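Local coordinates for 4-oxalmesaconate hydratase (Pseudomonas putida, PDB 5CGZ), which catalyses the zinc-dependent conversion of the enol of oxalomesaconate to 4-carboxy-4-hydroxy-2-oxoadipate, the third step of gallate degradation, at residues 37-42 / 78-83; 68-73 / 187-192. One frame throughout, in Å; residues are numbered along the deposited sequence.

Helix 56-74 ties the two contacts together: it links strand 31-36 to strand 76-80 as the main helix of a beta-alpha-beta crossover. Contact 1 is buried and joins the loop after the first of these strands to the end of the second, using a backbone bond, a pair of slid-apart phenylalanine rings, aliphatic packing around Leu37 and a water held between carboxylates. Contact 2 is only partly buried and sets the crossover helix itself against the 187-192 turn, with mainly apolar carbon and sulphur contacts and no hydrogen bond between the segments. They meet directly where Met68 CE packs on Phe80 CE2 at 3.7 Å and Ala71 CB packs on Val78 CG1. Contact 1 comes closer to the zinc, through Ser38 beside His10.

Contact 1 of 2, residues 37-42 / 78-83; sequences LSFGER and VEFFDI
Leu37 O accepts a nearly straight bond from Ile83 N (2.9 Å, 170° at the hydrogen), joining the loops that leave strands 31-36 and 76-80, adjacent parallel strands of the Rossmann-like sheet. The side chains of Leu37 and Phe81 run alongside each other in the same direction, with Leu37 CD2 3.7 Å from Phe81 CD2, while the CD1 end of Ile83 lies near Leu37 CB. Ser38 faces the metal site: its side chain touches the zinc ligand His10, its OG is hydrogen-bonded to Ala9 O, and Gly40 N gives that OG a further, weak bond. Phe39 carries most of the aromatic packing. Its side chain crosses that of Phe80 at about a right angle, yet the two ring planes are near parallel, at 19°. The rings are slid apart, with centroids 5.2 Å apart, and barely overlap; the closest atoms are Phe39 CE1 and Phe80 CD1, at 3.4 Å. The CE2 edge of the Phe39 ring meets Asp82 OD1 at 3.5 Å. An alanine in place of Phe39 would probably open a gap beside Phe80 and leave Asp82 OD1 without the ring edge beside it. Glu41 folds back, and its OE1 takes the bond from Phe39 N. Its OE2 lies 4.4 Å from Asp82 OD1, a like-charge approach probably eased by Lys60, which forms a salt bridge with Asp82. One water also mediates, donating to both Glu41 OE2 and Asp82 OD1 at 2.8 Å each.

Contact 2 of 2, residues 68-73 / 187-192; sequences MAAAEI and QCMAGQ
Met189 O is gripped by two donors, Gln192 N at 3.2 Å and the indole NE1 of Trp196, while the methyl CE of the same residue comes to 4.2 Å from Ala70 CB on helix 56-74. The first bond closes a type II beta turn from Met189 to Gln192, in which Gly191 takes a positive phi and Gln192 becomes the N-cap of helix 193-212. Met189 is also the centre of an inverse gamma turn, its closing bond from Ala190 N to Cys188 O being weak; Ala190 N has a second weak acceptor in Glu66. Cys188 and Met189, at the start of these turns, meet the helix, the methionine only with the end of its side chain. Cys188 does most of the packing. Its SG, placed beside the backbone N and anti to the carbonyl carbon (chi1 -64°), lies 3.6 Å from Ile73 CD1 and 3.9 Å from Ala69 CB. Ala69 and Ile73 are one helical turn apart, so the sulphur bridges that turn on a single face. Between them in sequence, Ala70 lies against the same cysteine, its N 4.0 Å from Cys188 SG and its CB near Cys188 CB. Further contacts with Val15 and Trp16 place the Met189 side chain against helix 13-27 as well. The small Ala70 side chain is consistent with the close approach of the backbones, its CA 6.1 Å from Cys188 CA. Ala184 and Ala185 of helix 179-186 share this face, touching Ile73 and Ala70. A type II turn joined to an inverse gamma turn thus connects helices 179-186 and 193-212 and packs on the main helix of a beta-alpha-beta crossover in the Rossmann-like domain.

Contact 1 of 2, residues 37-42 / 78-83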
ATOM      1  N   LEU A  37      20.493  22.217   5.871  1.00 29.88           N
ATOM      2  CA  LEU A  37      20.132  22.264   7.282  1.00 32.47           C
ATOM      3  C   LEU A  37      21.337  21.944   8.166  1.00 33.66           C
ATOM      4  O   LEU A  37      21.480  22.498   9.260  1.00 33.87           O
ATOM      5  CB  LEU A  37      18.973  21.305   7.577  1.00 30.79           C
ATOM      6  CG  LEU A  37      17.644  21.647   6.885  1.00 32.50           C
ATOM      7  CD1 LEU A  37      16.626  20.523   7.062  1.00 31.47           C
ATOM      8  CD2 LEU A  37      17.080  22.966   7.396  1.00 27.82           C
ATOM      9  N   SER A  38      22.201  21.057   7.683  1.00 32.77           N
ATOM     10  CA  SER A  38      23.422  20.696   8.401  1.00 33.53           C
ATOM     11  C   SER A  38      24.518  20.447   7.378  1.00 35.76           C
ATOM     12  O   SER A  38      24.278  20.568   6.183  1.00 37.84           O
ATOM     13  CB  SER A  38      23.206  19.457   9.279  1.00 32.73           C
ATOM     14  OG  SER A  38      23.220  18.275   8.491  1.00 34.55           O
ATOM     15  N   PHE A  39      25.713  20.091   7.832  1.00 32.50           N
ATOM     16  CA  PHE A  39      26.813  19.845   6.905  1.00 33.54           C
ATOM     17  C   PHE A  39      27.088  18.359   6.688  1.00 38.82           C
ATOM     18  O   PHE A  39      27.993  18.004   5.928  1.00 36.55           O
ATOM     19  CB  PHE A  39      28.096  20.522   7.406  1.00 36.21           C
ATOM     20  CG  PHE A  39      28.011  22.027   7.472  1.00 35.52           C
ATOM     21  CD1 PHE A  39      28.261  22.802   6.347  1.00 36.43           C
ATOM     22  CD2 PHE A  39      27.700  22.663   8.663  1.00 35.66           C
ATOM     23  CE1 PHE A  39      28.193  24.182   6.406  1.00 37.18           C
ATOM     24  CE2 PHE A  39      27.629  24.047   8.735  1.00 37.48           C
ATOM     25  CZ  PHE A  39      27.879  24.810   7.609  1.00 36.29           C
ATOM     26  N   GLY A  40      26.327  17.493   7.360  1.00 35.35           N
ATOM     27  CA  GLY A  40      26.619  16.061   7.341  1.00 33.08           C
ATOM     28  C   GLY A  40      27.955  15.797   8.016  1.00 35.16           C
ATOM     29  O   GLY A  40      28.665  14.836   7.694  1.00 35.29           O
ATOM     30  N   GLU A  41      28.289  16.657   8.974  1.00 35.09           N
ATOM     31  CA  GLU A  41      29.607  16.650   9.602  1.00 37.67           C
ATOM     32  C   GLU A  41      29.897  15.355  10.383  1.00 34.09           C
ATOM     33  O   GLU A  41      31.034  14.898  10.431  1.00 37.29           O
ATOM     34  CB  GLU A  41      29.766  17.882  10.515  1.00 33.00           C
ATOM     35  CG  GLU A  41      28.743  18.024  11.661  1.00 33.93           C
ATOM     36  CD  GLU A  41      27.478  18.796  11.264  1.00 37.00           C
ATOM     37  OE1 GLU A  41      27.177  18.899  10.052  1.00 38.58           O
ATOM     38  OE2 GLU A  41      26.775  19.300  12.170  1.00 38.69           O
ATOM     39  N   ARG A  42      28.879  14.742  10.969  1.00 32.62           N
ATOM     40  CA  ARG A  42      29.104  13.530  11.761  1.00 31.87           C
ATOM     41  C   ARG A  42      28.875  12.225  10.988  1.00 41.03           C
ATOM     42  O   ARG A  42      29.597  11.245  11.192  1.00 35.75           O
ATOM     43  CB  ARG A  42      28.223  13.555  13.010  1.00 33.00           C
ATOM     44  CG  ARG A  42      28.613  14.667  13.983  1.00 37.60           C
ATOM     45  CD  ARG A  42      27.405  15.262  14.695  1.00 35.49           C
ATOM     46  NE  ARG A  42      26.684  14.273  15.493  1.00 36.16           N
ATOM     47  CZ  ARG A  42      26.997  13.952  16.745  1.00 41.53           C
ATOM     48  NH1 ARG A  42      28.033  14.531  17.339  1.00 35.13           N
ATOM     49  NH2 ARG A  42      26.277  13.050  17.403  1.00 32.78           N
ATOM     50  N   VAL A  78      23.247  29.652  -1.662  1.00 37.61           N
ATOM     51  CA  VAL A  78      23.139  28.632  -0.622  1.00 34.69           C
ATOM     52  C   VAL A  78      23.315  29.238   0.769  1.00 40.51           C
ATOM     53  O   VAL A  78      24.135  30.137   0.965  1.00 34.63           O
ATOM     54  CB  VAL A  78      24.176  27.505  -0.833  1.00 37.98           C
ATOM     55  CG1 VAL A  78      25.582  28.079  -0.860  1.00 37.99           C
ATOM     56  CG2 VAL A  78      24.038  26.429   0.252  1.00 34.45           C
ATOM     57  N   GLU A  79      22.521  28.772   1.727  1.00 34.28           N
ATOM     58  CA  GLU A  79      22.711  29.178   3.115  1.00 36.20           C
ATOM     59  C   GLU A  79      22.745  27.945   4.001  1.00 41.16           C
ATOM     60  O   GLU A  79      22.266  26.874   3.610  1.00 34.96           O
ATOM     61  CB  GLU A  79      21.616  30.151   3.567  1.00 33.96           C
ATOM     62  CG  GLU A  79      20.257  29.528   3.779  1.00 33.96           C
ATOM     63  CD  GLU A  79      19.200  30.556   4.149  1.00 37.13           C
ATOM     64  OE1 GLU A  79      18.378  30.921   3.275  1.00 36.63           O
ATOM     65  OE2 GLU A  79      19.185  31.000   5.314  1.00 39.15           O
ATOM     66  N   PHE A  80      23.313  28.102   5.194  1.00 34.12           N
ATOM     67  CA  PHE A  80      23.570  26.979   6.087  1.00 33.47           C
ATOM     68  C   PHE A  80      22.939  27.193   7.463  1.00 38.89           C
ATOM     69  O   PHE A  80      23.359  28.082   8.195  1.00 39.15           O
ATOM     70  CB  PHE A  80      25.085  26.771   6.215  1.00 30.15           C
ATOM     71  CG  PHE A  80      25.773  26.601   4.891  1.00 36.80           C
ATOM     72  CD1 PHE A  80      25.836  25.355   4.282  1.00 34.16           C
ATOM     73  CD2 PHE A  80      26.336  27.690   4.242  1.00 35.64           C
ATOM     74  CE1 PHE A  80      26.458  25.194   3.057  1.00 36.61           C
ATOM     75  CE2 PHE A  80      26.962  27.534   3.016  1.00 35.90           C
ATOM     76  CZ  PHE A  80      27.022  26.283   2.422  1.00 35.70           C
ATOM     77  N   PHE A  81      21.930  26.397   7.817  1.00 31.70           N
ATOM     78  CA  PHE A  81      21.295  26.556   9.123  1.00 33.40           C
ATOM     79  C   PHE A  81      22.183  26.018  10.240  1.00 36.32           C
ATOM     80  O   PHE A  81      22.026  26.412  11.393  1.00 36.11           O
ATOM     81  CB  PHE A  81      19.936  25.847   9.189  1.00 31.18           C
ATOM     82  CG  PHE A  81      18.800  26.629   8.596  1.00 34.03           C
ATOM     83  CD1 PHE A  81      19.035  27.677   7.718  1.00 32.18           C
ATOM     84  CD2 PHE A  81      17.487  26.311   8.922  1.00 31.75           C
ATOM     85  CE1 PHE A  81      17.978  28.390   7.169  1.00 37.12           C
ATOM     86  CE2 PHE A  81      16.431  27.018   8.379  1.00 31.15           C
ATOM     87  CZ  PHE A  81      16.675  28.059   7.496  1.00 30.90           C
ATOM     88  N   ASP A  82      23.076  25.093   9.900  1.00 31.47           N
ATOM     89  CA  ASP A  82      23.983  24.484  10.874  1.00 32.20           C
ATOM     90  C   ASP A  82      23.290  23.966  12.140  1.00 38.94           C
ATOM     91  O   ASP A  82      23.668  24.348  13.253  1.00 38.66           O
ATOM     92  CB  ASP A  82      25.071  25.496  11.263  1.00 36.47           C
ATOM     93  CG  ASP A  82      26.204  24.866  12.074  1.00 44.18           C
ATOM     94  OD1 ASP A  82      26.444  23.645  11.951  1.00 42.43           O
ATOM     95  OD2 ASP A  82      26.856  25.596  12.844  1.00 47.54           O
ATOM     96  N   ILE A  83      22.296  23.087  11.994  1.00 35.46           N
ATOM     97  CA  ILE A  83      21.598  22.580  13.177  1.00 35.32           C
ATOM     98  C   ILE A  83      22.105  21.211  13.643  1.00 33.01           C
ATOM     99  O   ILE A  83      21.623  20.686  14.648  1.00 36.93           O
ATOM    100  CB  ILE A  83      20.069  22.480  12.954  1.00 35.97           C
ATOM    101  CG1 ILE A  83      19.740  21.443  11.868  1.00 35.20           C
ATOM    102  CG2 ILE A  83      19.478  23.861  12.623  1.00 36.19           C
ATOM    103  CD1 ILE A  83      18.227  21.248  11.647  1.00 31.76           C
TER
HETATM  104  O   HOH W   1      25.209  21.300  11.077  1.00 36.01           O

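Contact 2 of 2, residues 68-73 / 187-192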
ATOM      1  N   MET A  68      29.620  25.626  -1.217  1.00 37.77           N
ATOM      2  CA  MET A  68      29.675  26.938  -1.855  1.00 37.57           C
ATOM      3  C   MET A  68      30.270  26.847  -3.252  1.00 34.80           C
ATOM      4  O   MET A  68      29.796  27.513  -4.168  1.00 35.67           O
ATOM      5  CB  MET A  68      30.470  27.916  -1.004  1.00 38.66           C
ATOM      6  CG  MET A  68      29.676  28.461   0.167  1.00 46.54           C
ATOM      7  SD  MET A  68      30.736  29.374   1.299  1.00 55.63           S
ATOM      8  CE  MET A  68      29.502  30.177   2.328  1.00 70.01           C
ATOM      9  N   ALA A  69      31.293  26.010  -3.417  1.00 33.32           N
ATOM     10  CA  ALA A  69      31.893  25.817  -4.736  1.00 38.46           C
ATOM     11  C   ALA A  69      30.892  25.167  -5.695  1.00 38.04           C
ATOM     12  O   ALA A  69      30.749  25.593  -6.840  1.00 37.76           O
ATOM     13  CB  ALA A  69      33.165  24.973  -4.631  1.00 33.73           C
ATOM     14  N   ALA A  70      30.188  24.142  -5.218  1.00 37.66           N
ATOM     15  CA  ALA A  70      29.194  23.454  -6.045  1.00 34.95           C
ATOM     16  C   ALA A  70      28.051  24.393  -6.428  1.00 35.20           C
ATOM     17  O   ALA A  70      27.619  24.427  -7.587  1.00 35.79           O
ATOM     18  CB  ALA A  70      28.646  22.223  -5.318  1.00 32.16           C
ATOM     19  N   ALA A  71      27.562  25.151  -5.452  1.00 34.36           N
ATOM     20  CA  ALA A  71      26.470  26.088  -5.698  1.00 38.25           C
ATOM     21  C   ALA A  71      26.830  27.098  -6.783  1.00 35.58           C
ATOM     22  O   ALA A  71      25.998  27.435  -7.624  1.00 38.98           O
ATOM     23  CB  ALA A  71      26.084  26.810  -4.410  1.00 35.55           C
ATOM     24  N   GLU A  72      28.074  27.575  -6.747  0.50 40.20           N
ATOM     25  CA  GLU A  72      28.569  28.556  -7.712  0.50 42.18           C
ATOM     26  C   GLU A  72      28.523  27.970  -9.118  0.50 39.00           C
ATOM     27  O   GLU A  72      28.033  28.598 -10.053  0.50 41.55           O
ATOM     28  CB  GLU A  72      30.000  28.993  -7.352  0.50 44.97           C
ATOM     29  CG  GLU A  72      30.486  30.283  -8.025  0.50 51.80           C
ATOM     30  CD  GLU A  72      31.288  30.043  -9.301  0.50 57.84           C
ATOM     31  OE1 GLU A  72      31.707  28.889  -9.547  0.50 57.02           O
ATOM     32  OE2 GLU A  72      31.500  31.016 -10.060  0.50 66.02           O
ATOM     33  N   ILE A  73      29.027  26.750  -9.249  1.00 37.09           N
ATOM     34  CA  ILE A  73      29.016  26.029 -10.523  1.00 38.85           C
ATOM     35  C   ILE A  73      27.595  25.803 -11.053  1.00 40.72           C
ATOM     36  O   ILE A  73      27.332  25.970 -12.246  1.00 38.81           O
ATOM     37  CB  ILE A  73      29.717  24.661 -10.395  1.00 39.41           C
ATOM     38  CG1 ILE A  73      31.220  24.853 -10.177  1.00 39.77           C
ATOM     39  CG2 ILE A  73      29.417  23.785 -11.613  1.00 34.73           C
ATOM     40  CD1 ILE A  73      31.966  23.586  -9.824  1.00 35.84           C
ATOM     41  N   GLN A 187      32.224  16.870  -8.726  1.00 38.08           N
ATOM     42  CA  GLN A 187      33.663  16.774  -8.498  1.00 42.03           C
ATOM     43  C   GLN A 187      34.159  17.670  -7.357  1.00 42.79           C
ATOM     44  O   GLN A 187      35.272  17.496  -6.878  1.00 46.18           O
ATOM     45  CB  GLN A 187      34.416  17.093  -9.788  1.00 38.64           C
ATOM     46  CG  GLN A 187      34.323  15.962 -10.801  1.00 38.83           C
ATOM     47  CD  GLN A 187      35.131  16.217 -12.051  1.00 48.04           C
ATOM     48  OE1 GLN A 187      35.982  15.411 -12.415  1.00 56.33           O
ATOM     49  NE2 GLN A 187      34.855  17.326 -12.726  1.00 41.51           N
ATOM     50  N   CYS A 188      33.335  18.613  -6.912  1.00 40.23           N
ATOM     51  CA  CYS A 188      33.660  19.380  -5.712  1.00 40.86           C
ATOM     52  C   CYS A 188      33.550  18.529  -4.449  1.00 41.82           C
ATOM     53  O   CYS A 188      34.073  18.901  -3.405  1.00 42.56           O
ATOM     54  CB  CYS A 188      32.749  20.599  -5.572  1.00 39.83           C
ATOM     55  SG  CYS A 188      32.927  21.808  -6.867  1.00 44.50           S
ATOM     56  N   MET A 189      32.857  17.397  -4.540  1.00 41.06           N
ATOM     57  CA  MET A 189      32.717  16.501  -3.394  1.00 44.37           C
ATOM     58  C   MET A 189      34.000  15.687  -3.261  1.00 49.20           C
ATOM     59  O   MET A 189      34.061  14.507  -3.640  1.00 42.80           O
ATOM     60  CB  MET A 189      31.498  15.580  -3.537  1.00 42.91           C
ATOM     61  CG  MET A 189      30.187  16.304  -3.862  1.00 47.22           C
ATOM     62  SD  MET A 189      29.605  17.413  -2.560  1.00 49.77           S
ATOM     63  CE  MET A 189      30.224  18.985  -3.125  1.00 41.35           C
ATOM     64  N   ALA A 190      35.023  16.351  -2.730  1.00 51.95           N
ATOM     65  CA  ALA A 190      36.373  15.807  -2.628  1.00 51.70           C
ATOM     66  C   ALA A 190      36.439  14.426  -1.982  1.00 51.49           C
ATOM     67  O   ALA A 190      35.845  14.187  -0.926  1.00 49.61           O
ATOM     68  CB  ALA A 190      37.255  16.779  -1.854  1.00 52.45           C
ATOM     69  N   GLY A 191      37.181  13.531  -2.629  1.00 48.01           N
ATOM     70  CA  GLY A 191      37.442  12.205  -2.096  1.00 50.19           C
ATOM     71  C   GLY A 191      36.295  11.211  -2.207  1.00 61.02           C
ATOM     72  O   GLY A 191      36.372  10.111  -1.651  1.00 52.76           O
ATOM     73  N   GLN A 192      35.237  11.570  -2.933  1.00 50.99           N
ATOM     74  CA  GLN A 192      34.055  10.712  -2.985  1.00 46.53           C
ATOM     75  C   GLN A 192      33.781  10.177  -4.391  1.00 44.03           C
ATOM     76  O   GLN A 192      32.628  10.039  -4.812  1.00 47.86           O
ATOM     77  CB  GLN A 192      32.854  11.475  -2.425  1.00 43.82           C
ATOM     78  CG  GLN A 192      33.135  11.997  -1.013  1.00 45.14           C
ATOM     79  CD  GLN A 192      31.960  12.718  -0.370  1.00 58.12           C
ATOM     80  OE1 GLN A 192      30.896  12.129  -0.144  1.00 58.33           O
ATOM     81  NE2 GLN A 192      32.157  14.000  -0.048  1.00 58.26           N
TER